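Local coordinates for protein (2Z,6E)-hedycaryol synthase (Kitasatospora setae, PDB 4MC3) that catalyses the magnesium-dependent 1,11-cyclization of (2E,6E)-farnesyl diphosphate to the sesquiterpene alcohol (2Z,6E)-hedycaryol, releasing diphosphate, at residues Arg175-Met181 with Ala214-Ala218; Met181-Trp185 with Arg210-Ala214; Asp222-Val226 with Asn237-Ile241. The contacts are given in a common frame with arbitrary orientation. Numbering follows the deposited sequence.

Interaction 1 (Arg175-Met181 with Ala214-Ala218); sequences RMYSVGM and ALHIA. With 28U ((3R,6E)-3,7,11-trimethyldodeca-1,6,10-trien-3-ol), chain B.
In the all-helical class I terpene synthase fold, 175-181 is the break between helices 168-178 and 181-188, packed against an unbroken turn of helix 204-225 (214-218). The first segment begins as helix; G180 then leaves helical phi/psi (85/-13) and occupies the N-cap position of the next helix. S178 O lies 4.0 Å from nerolidol C15, on the pocket side of the break. CA atoms approach at M176-A214 (5.2 Å) and V179-A218 (5.8 Å). A214 fits its CB between M176 CB (4.1 Å), V179 CG1 (4.0 Å) and M181 CB (3.7 Å), the small methyl permitting this close approach. L215, chi1 m and chi2 t, reaches back with CD2 to 3.8 Å from M176 CB. I217 turns towards the pocket: its CD1 lies 3.8 Å from M181 CG, its CG2 4.0 Å from V179 CG2 and 3.6 Å from ligand C4, so I217, with V179 and M181, lines the nerolidol pocket. A218 sets CB 3.8 Å from V179 CG2 and 3.6 Å from R175 CG, and lies over one guanidinium face. R175, probably a substrate-binding residue, has chi1 t and chi2 p; its strongest polar partner is D222, through a salt bridge. Its NH1 donates to S178 OG at 3.3 Å, whereas R175 NH2 to A218 O, 3.4 Å at 129°, is only a weak hydrogen bond.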
loop_
_atom_site.group_PDB
_atom_site.type_symbol
_atom_site.label_atom_id
_atom_site.label_comp_id
_atom_site.label_asym_id
_atom_site.label_seq_id
_atom_site.Cartn_x
_atom_site.Cartn_y
_atom_site.Cartn_z
ATOM N N ARG A 175 4.356 -7.887 5.926
ATOM C CA ARG A 175 4.823 -6.591 5.496
ATOM C C ARG A 175 4.254 -6.206 4.123
ATOM O O ARG A 175 4.028 -5.018 3.844
ATOM C CB ARG A 175 6.357 -6.536 5.470
ATOM C CG ARG A 175 6.919 -5.185 5.232
ATOM C CD ARG A 175 6.562 -4.195 6.290
ATOM N NE ARG A 175 7.317 -2.969 6.126
ATOM C CZ ARG A 175 6.785 -1.764 5.969
ATOM N NH1 ARG A 175 5.454 -1.569 5.995
ATOM N NH2 ARG A 175 7.590 -0.763 5.773
ATOM N N MET A 176 4.058 -7.179 3.235
ATOM C CA MET A 176 3.470 -6.872 1.920
ATOM C C MET A 176 2.075 -6.274 2.089
ATOM O O MET A 176 1.656 -5.520 1.230
ATOM C CB MET A 176 3.455 -8.014 0.936
ATOM C CG MET A 176 2.583 -9.141 1.242
ATOM S SD MET A 176 2.214 -10.166 -0.262
ATOM C CE MET A 176 1.117 -9.264 -1.338
ATOM N N TYR A 177 1.373 -6.629 3.153
ATOM C CA TYR A 177 0.043 -5.985 3.459
ATOM C C TYR A 177 0.163 -4.729 4.331
ATOM O O TYR A 177 -0.597 -3.769 4.127
ATOM C CB TYR A 177 -0.889 -7.005 4.065
ATOM C CG TYR A 177 -1.164 -8.120 3.101
ATOM C CD1 TYR A 177 -1.909 -7.925 1.939
ATOM C CD2 TYR A 177 -0.644 -9.396 3.323
ATOM C CE1 TYR A 177 -2.121 -8.965 1.045
ATOM C CE2 TYR A 177 -0.850 -10.418 2.427
ATOM C CZ TYR A 177 -1.574 -10.192 1.285
ATOM O OH TYR A 177 -1.816 -11.212 0.385
ATOM N N SER A 178 1.045 -4.677 5.336
ATOM C CA SER A 178 1.170 -3.506 6.218
ATOM C C SER A 178 1.657 -2.258 5.493
ATOM O O SER A 178 1.337 -1.145 5.913
ATOM C CB SER A 178 2.009 -3.784 7.459
ATOM O OG SER A 178 3.410 -3.850 7.132
ATOM N N VAL A 179 2.419 -2.406 4.400
ATOM C CA VAL A 179 2.837 -1.260 3.595
ATOM C C VAL A 179 1.647 -0.646 2.854
ATOM O O VAL A 179 1.771 0.437 2.317
ATOM C CB VAL A 179 4.008 -1.692 2.654
ATOM C CG1 VAL A 179 3.549 -2.586 1.521
ATOM C CG2 VAL A 179 4.766 -0.491 2.139
ATOM N N GLY A 180 0.555 -1.381 2.747
ATOM C CA GLY A 180 -0.682 -0.844 2.160
ATOM C C GLY A 180 -0.824 -0.904 0.672
ATOM O O GLY A 180 -1.928 -0.726 0.121
ATOM N N MET A 181 0.288 -1.185 0.003
ATOM C CA MET A 181 0.327 -1.265 -1.452
ATOM C C MET A 181 -0.863 -2.008 -2.057
ATOM O O MET A 181 -1.550 -1.475 -2.928
ATOM C CB MET A 181 1.634 -1.914 -1.914
ATOM C CG MET A 181 2.756 -0.924 -2.186
ATOM S SD MET A 181 2.158 0.635 -2.864
ATOM C CE MET A 181 2.574 1.763 -1.536
ATOM N N ALA A 214 5.297 -4.644 -3.695
ATOM C CA ALA A 214 4.960 -4.221 -2.317
ATOM C C ALA A 214 6.202 -4.389 -1.427
ATOM O O ALA A 214 6.483 -3.520 -0.589
ATOM C CB ALA A 214 3.772 -4.970 -1.744
ATOM N N LEU A 215 6.932 -5.477 -1.600
ATOM C CA LEU A 215 8.098 -5.754 -0.781
ATOM C C LEU A 215 9.276 -4.863 -1.144
ATOM O O LEU A 215 10.013 -4.442 -0.246
ATOM C CB LEU A 215 8.489 -7.222 -0.810
ATOM C CG LEU A 215 7.516 -8.141 -0.038
ATOM C CD1 LEU A 215 8.002 -9.585 -0.162
ATOM C CD2 LEU A 215 7.254 -7.741 1.443
ATOM N N HIS A 216 9.442 -4.518 -2.406
ATOM C CA HIS A 216 10.508 -3.566 -2.766
ATOM C C HIS A 216 10.320 -2.245 -2.023
ATOM O O HIS A 216 11.214 -1.732 -1.337
ATOM C CB HIS A 216 10.513 -3.311 -4.251
ATOM C CG HIS A 216 11.617 -2.423 -4.719
ATOM N ND1 HIS A 216 11.602 -1.058 -4.555
ATOM C CD2 HIS A 216 12.791 -2.720 -5.341
ATOM C CE1 HIS A 216 12.713 -0.543 -5.083
ATOM N NE2 HIS A 216 13.443 -1.526 -5.570
ATOM N N ILE A 217 9.087 -1.704 -2.091
ATOM C CA ILE A 217 8.708 -0.475 -1.473
ATOM C C ILE A 217 8.879 -0.572 0.014
ATOM O O ILE A 217 9.382 0.357 0.670
ATOM C CB ILE A 217 7.256 -0.124 -1.908
ATOM C CG1 ILE A 217 7.233 0.203 -3.409
ATOM C CG2 ILE A 217 6.679 0.979 -1.092
ATOM C CD1 ILE A 217 5.852 0.212 -4.038
ATOM N N ALA A 218 8.366 -1.643 0.617
ATOM C CA ALA A 218 8.441 -1.796 2.070
ATOM C C ALA A 218 9.836 -1.945 2.597
ATOM O O ALA A 218 10.153 -1.372 3.670
ATOM C CB ALA A 218 7.627 -2.971 2.532
HETATM C C4 28U B . 5.143 3.561 0.914
HETATM C C5 28U B . 3.553 5.392 1.641
HETATM C C6 28U B . 2.216 5.327 0.929
HETATM C C7 28U B . 0.913 5.694 1.580
HETATM C C8 28U B . 0.600 5.759 2.903
HETATM C C10 28U B . 1.576 5.642 4.045
HETATM C C13 28U B . 0.378 3.205 5.770
HETATM C C15 28U B . 1.752 2.785 6.257
HETATM O O16 28U B . 5.134 4.263 3.174
HETATM C C3 28U B . 4.224 4.031 2.070
HETATM C C2 28U B . 3.255 2.887 2.409
HETATM C C1 28U B . 2.374 3.022 3.434
HETATM C C9 28U B . -0.784 5.347 3.376
HETATM C C11 28U B . -0.914 3.797 3.545
HETATM C C12 28U B . 0.013 2.997 4.475
HETATM C C14 28U B . -0.250 4.223 6.706
#

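Interaction 2 (Met181-Trp185 with Arg210-Ala214); sequences MPWLW and RRAGA
W185 lays the rim of its indole against the backbone of helix 204-225, with CH2 3.5 Å from A214 N and 3.7 Å from G213 C, and CZ3 3.5 Å from R210 O. All three backbone atoms lie near the ring plane, so this is an edge contact of the six-membered ring, within the α-helical bundle of a class I terpene synthase. Chi1 of -71° (m) and chi2 of -33° bring the ring there. G213 makes the fit possible: an ideal CB would fall 3.2 Å from W185 CH2. Both segments are helical, 181-185 being the first turn after the helix break, and their short axes cross at 115° with a closest approach of 10.3 Å. The contact uses M181, P182 and W185 on one side and R210, G213 and A214 on the other, one face of each turn; CA atoms are nearest at M181-A214 (5.6 Å) and P182-R210 (6.8 Å). The methyl of A214 sits 3.7 Å from M181 CB, 4.2 Å from W185 CZ3 and 4.4 Å from P182 CD. While M181 CB packs on A214, the end of the side chain leads away to the nerolidol, which M181 touches. R210 has chi1 and chi2 t, then turns at chi3 m, passing CD 4.2 Å from P182 CB; its NH2 donates to R201 O beyond the segments. No direct hydrogen bond joins the two turns. Instead, one water bridges them, accepting from R210 NE at 2.7 Å and donating to P182 O at 2.9 Å.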
loop_
_atom_site.group_PDB
_atom_site.type_symbol
_atom_site.label_atom_id
_atom_site.label_comp_id
_atom_site.label_asym_id
_atom_site.label_seq_id
_atom_site.Cartn_x
_atom_site.Cartn_y
_atom_site.Cartn_z
ATOM N N MET A 181 0.288 -1.185 0.003
ATOM C CA MET A 181 0.327 -1.265 -1.452
ATOM C C MET A 181 -0.863 -2.008 -2.057
ATOM O O MET A 181 -1.550 -1.475 -2.928
ATOM C CB MET A 181 1.634 -1.914 -1.914
ATOM C CG MET A 181 2.756 -0.924 -2.186
ATOM S SD MET A 181 2.158 0.635 -2.864
ATOM C CE MET A 181 2.574 1.763 -1.536
ATOM N N PRO A 182 -1.104 -3.238 -1.609
ATOM C CA PRO A 182 -2.154 -4.069 -2.238
ATOM C C PRO A 182 -3.515 -3.335 -2.365
ATOM O O PRO A 182 -4.103 -3.329 -3.460
ATOM C CB PRO A 182 -2.202 -5.293 -1.358
ATOM C CG PRO A 182 -0.767 -5.449 -0.953
ATOM C CD PRO A 182 -0.377 -4.034 -0.595
ATOM N N TRP A 183 -4.013 -2.734 -1.298
ATOM C CA TRP A 183 -5.278 -2.003 -1.409
ATOM C C TRP A 183 -5.156 -0.689 -2.135
ATOM O O TRP A 183 -6.068 -0.245 -2.854
ATOM C CB TRP A 183 -5.997 -1.839 -0.064
ATOM C CG TRP A 183 -5.343 -1.037 0.966
ATOM C CD1 TRP A 183 -4.621 -1.510 1.996
ATOM C CD2 TRP A 183 -5.376 0.374 1.102
ATOM N NE1 TRP A 183 -4.176 -0.473 2.774
ATOM C CE2 TRP A 183 -4.613 0.708 2.226
ATOM C CE3 TRP A 183 -5.961 1.423 0.339
ATOM C CZ2 TRP A 183 -4.450 2.034 2.651
ATOM C CZ3 TRP A 183 -5.776 2.743 0.794
ATOM C CH2 TRP A 183 -5.025 3.024 1.906
ATOM N N LEU A 184 -3.981 -0.036 -2.022
ATOM C CA LEU A 184 -3.744 1.164 -2.799
ATOM C C LEU A 184 -3.858 0.923 -4.267
ATOM O O LEU A 184 -4.480 1.655 -5.054
ATOM C CB LEU A 184 -2.387 1.828 -2.430
ATOM C CG LEU A 184 -2.371 2.396 -1.032
ATOM C CD1 LEU A 184 -0.934 2.645 -0.564
ATOM C CD2 LEU A 184 -3.089 3.750 -0.987
ATOM N N TRP A 185 -3.192 -0.123 -4.741
ATOM C CA TRP A 185 -3.204 -0.518 -6.159
ATOM C C TRP A 185 -4.601 -0.979 -6.582
ATOM O O TRP A 185 -5.000 -0.670 -7.707
ATOM C CB TRP A 185 -2.192 -1.568 -6.504
ATOM C CG TRP A 185 -0.748 -0.996 -6.454
ATOM C CD1 TRP A 185 -0.349 0.257 -6.764
ATOM C CD2 TRP A 185 0.442 -1.701 -6.021
ATOM N NE1 TRP A 185 1.024 0.376 -6.600
ATOM C CE2 TRP A 185 1.518 -0.806 -6.101
ATOM C CE3 TRP A 185 0.667 -2.983 -5.544
ATOM C CZ2 TRP A 185 2.847 -1.179 -5.745
ATOM C CZ3 TRP A 185 1.989 -3.376 -5.225
ATOM C CH2 TRP A 185 3.037 -2.465 -5.317
ATOM N N ARG A 210 2.561 -8.034 -7.616
ATOM C CA ARG A 210 1.989 -7.299 -6.478
ATOM C C ARG A 210 2.880 -7.536 -5.231
ATOM O O ARG A 210 3.236 -6.596 -4.534
ATOM C CB ARG A 210 0.554 -7.775 -6.213
ATOM C CG ARG A 210 -0.179 -7.177 -5.020
ATOM C CD ARG A 210 -1.587 -7.718 -4.793
ATOM N NE ARG A 210 -2.397 -7.418 -5.960
ATOM C CZ ARG A 210 -2.870 -8.304 -6.869
ATOM N NH1 ARG A 210 -2.737 -9.593 -6.735
ATOM N NH2 ARG A 210 -3.529 -7.833 -7.926
ATOM N N ARG A 211 3.229 -8.776 -4.946
ATOM C CA ARG A 211 4.057 -9.081 -3.788
ATOM C C ARG A 211 5.428 -8.472 -3.892
ATOM O O ARG A 211 5.911 -7.806 -2.943
ATOM C CB ARG A 211 4.154 -10.603 -3.557
ATOM C CG ARG A 211 5.177 -10.935 -2.457
ATOM C CD ARG A 211 5.231 -12.433 -2.195
ATOM N NE ARG A 211 6.378 -12.720 -1.345
ATOM C CZ ARG A 211 6.362 -13.037 -0.053
ATOM N NH1 ARG A 211 5.245 -13.153 0.628
ATOM N NH2 ARG A 211 7.527 -13.278 0.535
ATOM N N ALA A 212 6.100 -8.641 -5.029
ATOM C CA ALA A 212 7.437 -8.117 -5.172
ATOM C C ALA A 212 7.484 -6.623 -5.161
ATOM O O ALA A 212 8.405 -6.010 -4.571
ATOM C CB ALA A 212 8.090 -8.664 -6.431
ATOM N N GLY A 213 6.517 -5.972 -5.818
ATOM C CA GLY A 213 6.481 -4.538 -5.808
ATOM C C GLY A 213 6.245 -4.011 -4.404
ATOM O O GLY A 213 6.892 -3.037 -3.951
ATOM N N ALA A 214 5.297 -4.644 -3.695
ATOM C CA ALA A 214 4.960 -4.221 -2.317
ATOM C C ALA A 214 6.202 -4.389 -1.427
ATOM O O ALA A 214 6.483 -3.520 -0.589
ATOM C CB ALA A 214 3.772 -4.970 -1.744
HETATM O O HOH W 1 -3.168 -4.821 -5.757
#

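Interaction 3 (Asp222-Val226 with Asn237-Ile241); sequences DVFSV and NAVTI
Two hydrogen bonds of 2.9 Å join the end of helix 204-225 to the start of helix 238-246: N237 ND2 donates to D222 O (163°), and A238 N donates to D222 OD2 (169°). D222, with chi1 m and chi2 near 5°, thus accepts from a first-turn amide, A238 N, that has no acceptor within its own helix. N237, at the N-cap with extended backbone (-159/131) and chi1 t, uses its OD1 to accept from V239 N at 2.9 Å, so one side chain both caps its own helix and ties it to the preceding one. The carboxylate has further partners: OD2 accepts from Y171 OH and OD1 forms a salt bridge with R175, a probable substrate-binding residue. D222-V226 belongs to the NSE motif, presumed to bind Mg(2+); S225 probably coordinates one of the three Mg(2+) ions, and its OG bonds to N221 O here, where no metal is modelled beside it. CA atoms are nearest at D222-N237 (5.5 Å) and V223-V239 (6.7 Å). Around the polar core, V226 CG2 (chi1 p) rests 3.9 Å from V239 CB and 3.6 Å from T240 OG1, and V223 CG2 meets V239 CG2 at 4.1 Å. V223 and V239 also pack on V257 of helix 250-282, while A238 and I241 lie against L168 and Y171 of helix 168-178, placing the junction between those two helices.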
loop_
_atom_site.group_PDB
_atom_site.type_symbol
_atom_site.label_atom_id
_atom_site.label_comp_id
_atom_site.label_asym_id
_atom_site.label_seq_id
_atom_site.Cartn_x
_atom_site.Cartn_y
_atom_site.Cartn_z
ATOM N N ASP A 222 11.912 0.300 5.130
ATOM C CA ASP A 222 12.533 -0.228 6.338
ATOM C C ASP A 222 13.942 0.366 6.498
ATOM O O ASP A 222 14.348 0.731 7.601
ATOM C CB ASP A 222 12.618 -1.762 6.319
ATOM C CG ASP A 222 11.321 -2.461 6.605
ATOM O OD1 ASP A 222 10.258 -1.834 6.753
ATOM O OD2 ASP A 222 11.365 -3.725 6.684
ATOM N N VAL A 223 14.687 0.427 5.409
ATOM C CA VAL A 223 16.052 0.955 5.460
ATOM C C VAL A 223 16.064 2.432 5.864
ATOM O O VAL A 223 16.884 2.849 6.708
ATOM C CB VAL A 223 16.802 0.728 4.136
ATOM C CG1 VAL A 223 18.142 1.458 4.109
ATOM C CG2 VAL A 223 17.005 -0.768 3.873
ATOM N N PHE A 224 15.181 3.212 5.256
ATOM C CA PHE A 224 15.009 4.638 5.633
ATOM C C PHE A 224 14.411 4.887 7.024
ATOM O O PHE A 224 14.544 5.982 7.548
ATOM C CB PHE A 224 14.234 5.423 4.564
ATOM C CG PHE A 224 15.045 5.717 3.321
ATOM C CD1 PHE A 224 14.901 4.979 2.158
ATOM C CD2 PHE A 224 15.966 6.767 3.320
ATOM C CE1 PHE A 224 15.656 5.261 1.015
ATOM C CE2 PHE A 224 16.729 7.051 2.188
ATOM C CZ PHE A 224 16.574 6.291 1.037
ATOM N N SER A 225 13.767 3.876 7.606
ATOM C CA SER A 225 13.075 3.949 8.874
ATOM C C SER A 225 13.923 3.495 10.053
ATOM O O SER A 225 13.575 3.786 11.199
ATOM C CB SER A 225 11.833 3.035 8.831
ATOM O OG SER A 225 10.803 3.633 8.106
ATOM N N VAL A 226 15.013 2.781 9.798
ATOM C CA VAL A 226 15.678 2.030 10.885
ATOM C C VAL A 226 16.508 2.961 11.738
ATOM O O VAL A 226 16.204 3.134 12.910
ATOM C CB VAL A 226 16.512 0.849 10.340
ATOM C CG1 VAL A 226 17.797 1.323 9.700
ATOM C CG2 VAL A 226 16.780 -0.181 11.421
ATOM N N ASN A 237 11.070 -4.667 11.349
ATOM C CA ASN A 237 11.902 -3.999 10.345
ATOM C C ASN A 237 12.879 -5.056 9.904
ATOM O O ASN A 237 13.534 -5.692 10.724
ATOM C CB ASN A 237 12.588 -2.796 10.958
ATOM C CG ASN A 237 13.412 -1.995 9.973
ATOM O OD1 ASN A 237 14.366 -2.484 9.393
ATOM N ND2 ASN A 237 13.050 -0.710 9.815
ATOM N N ALA A 238 13.009 -5.224 8.605
ATOM C CA ALA A 238 13.846 -6.293 8.073
ATOM C C ALA A 238 15.307 -6.106 8.493
ATOM O O ALA A 238 16.027 -7.076 8.683
ATOM C CB ALA A 238 13.740 -6.344 6.556
ATOM N N VAL A 239 15.767 -4.867 8.567
ATOM C CA VAL A 239 17.145 -4.604 8.961
ATOM C C VAL A 239 17.403 -5.156 10.355
ATOM O O VAL A 239 18.347 -5.921 10.602
ATOM C CB VAL A 239 17.482 -3.125 8.905
ATOM C CG1 VAL A 239 18.918 -2.921 9.401
ATOM C CG2 VAL A 239 17.339 -2.581 7.505
ATOM N N THR A 240 16.542 -4.767 11.259
ATOM C CA THR A 240 16.623 -5.202 12.657
ATOM C C THR A 240 16.514 -6.710 12.792
ATOM O O THR A 240 17.210 -7.307 13.585
ATOM C CB THR A 240 15.517 -4.494 13.476
ATOM O OG1 THR A 240 15.687 -3.091 13.275
ATOM C CG2 THR A 240 15.598 -4.828 14.942
ATOM N N ILE A 241 15.581 -7.311 12.060
ATOM C CA ILE A 241 15.343 -8.737 12.129
ATOM C C ILE A 241 16.606 -9.513 11.743
ATOM O O ILE A 241 16.968 -10.498 12.408
ATOM C CB ILE A 241 14.135 -9.132 11.279
ATOM C CG1 ILE A 241 12.839 -8.645 11.971
ATOM C CG2 ILE A 241 14.092 -10.622 11.046
ATOM C CD1 ILE A 241 11.605 -8.633 11.075
#

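All three contacts use helix 204-225, at successive places along it. Interactions 1 and 2 lie in the core, centres about 6 Å apart and each about 6 Å from the chain centre; they share M181 and A214, and I217 CD1 meets W185 CZ2 at 3.7 Å. Their chemistry is mainly apolar, with a weak hydrogen bond in one and a water bridge in the other. Interaction 3 is about 17 Å from the chain centre, mostly buried but exposed at S225 and V226, and held by direct hydrogen bonds. A salt bridge, R175 NH2 to D222 OD1 at 3.0 Å, couples it to interaction 1; interaction 2 does not touch it, nearest atoms being about 8 Å apart.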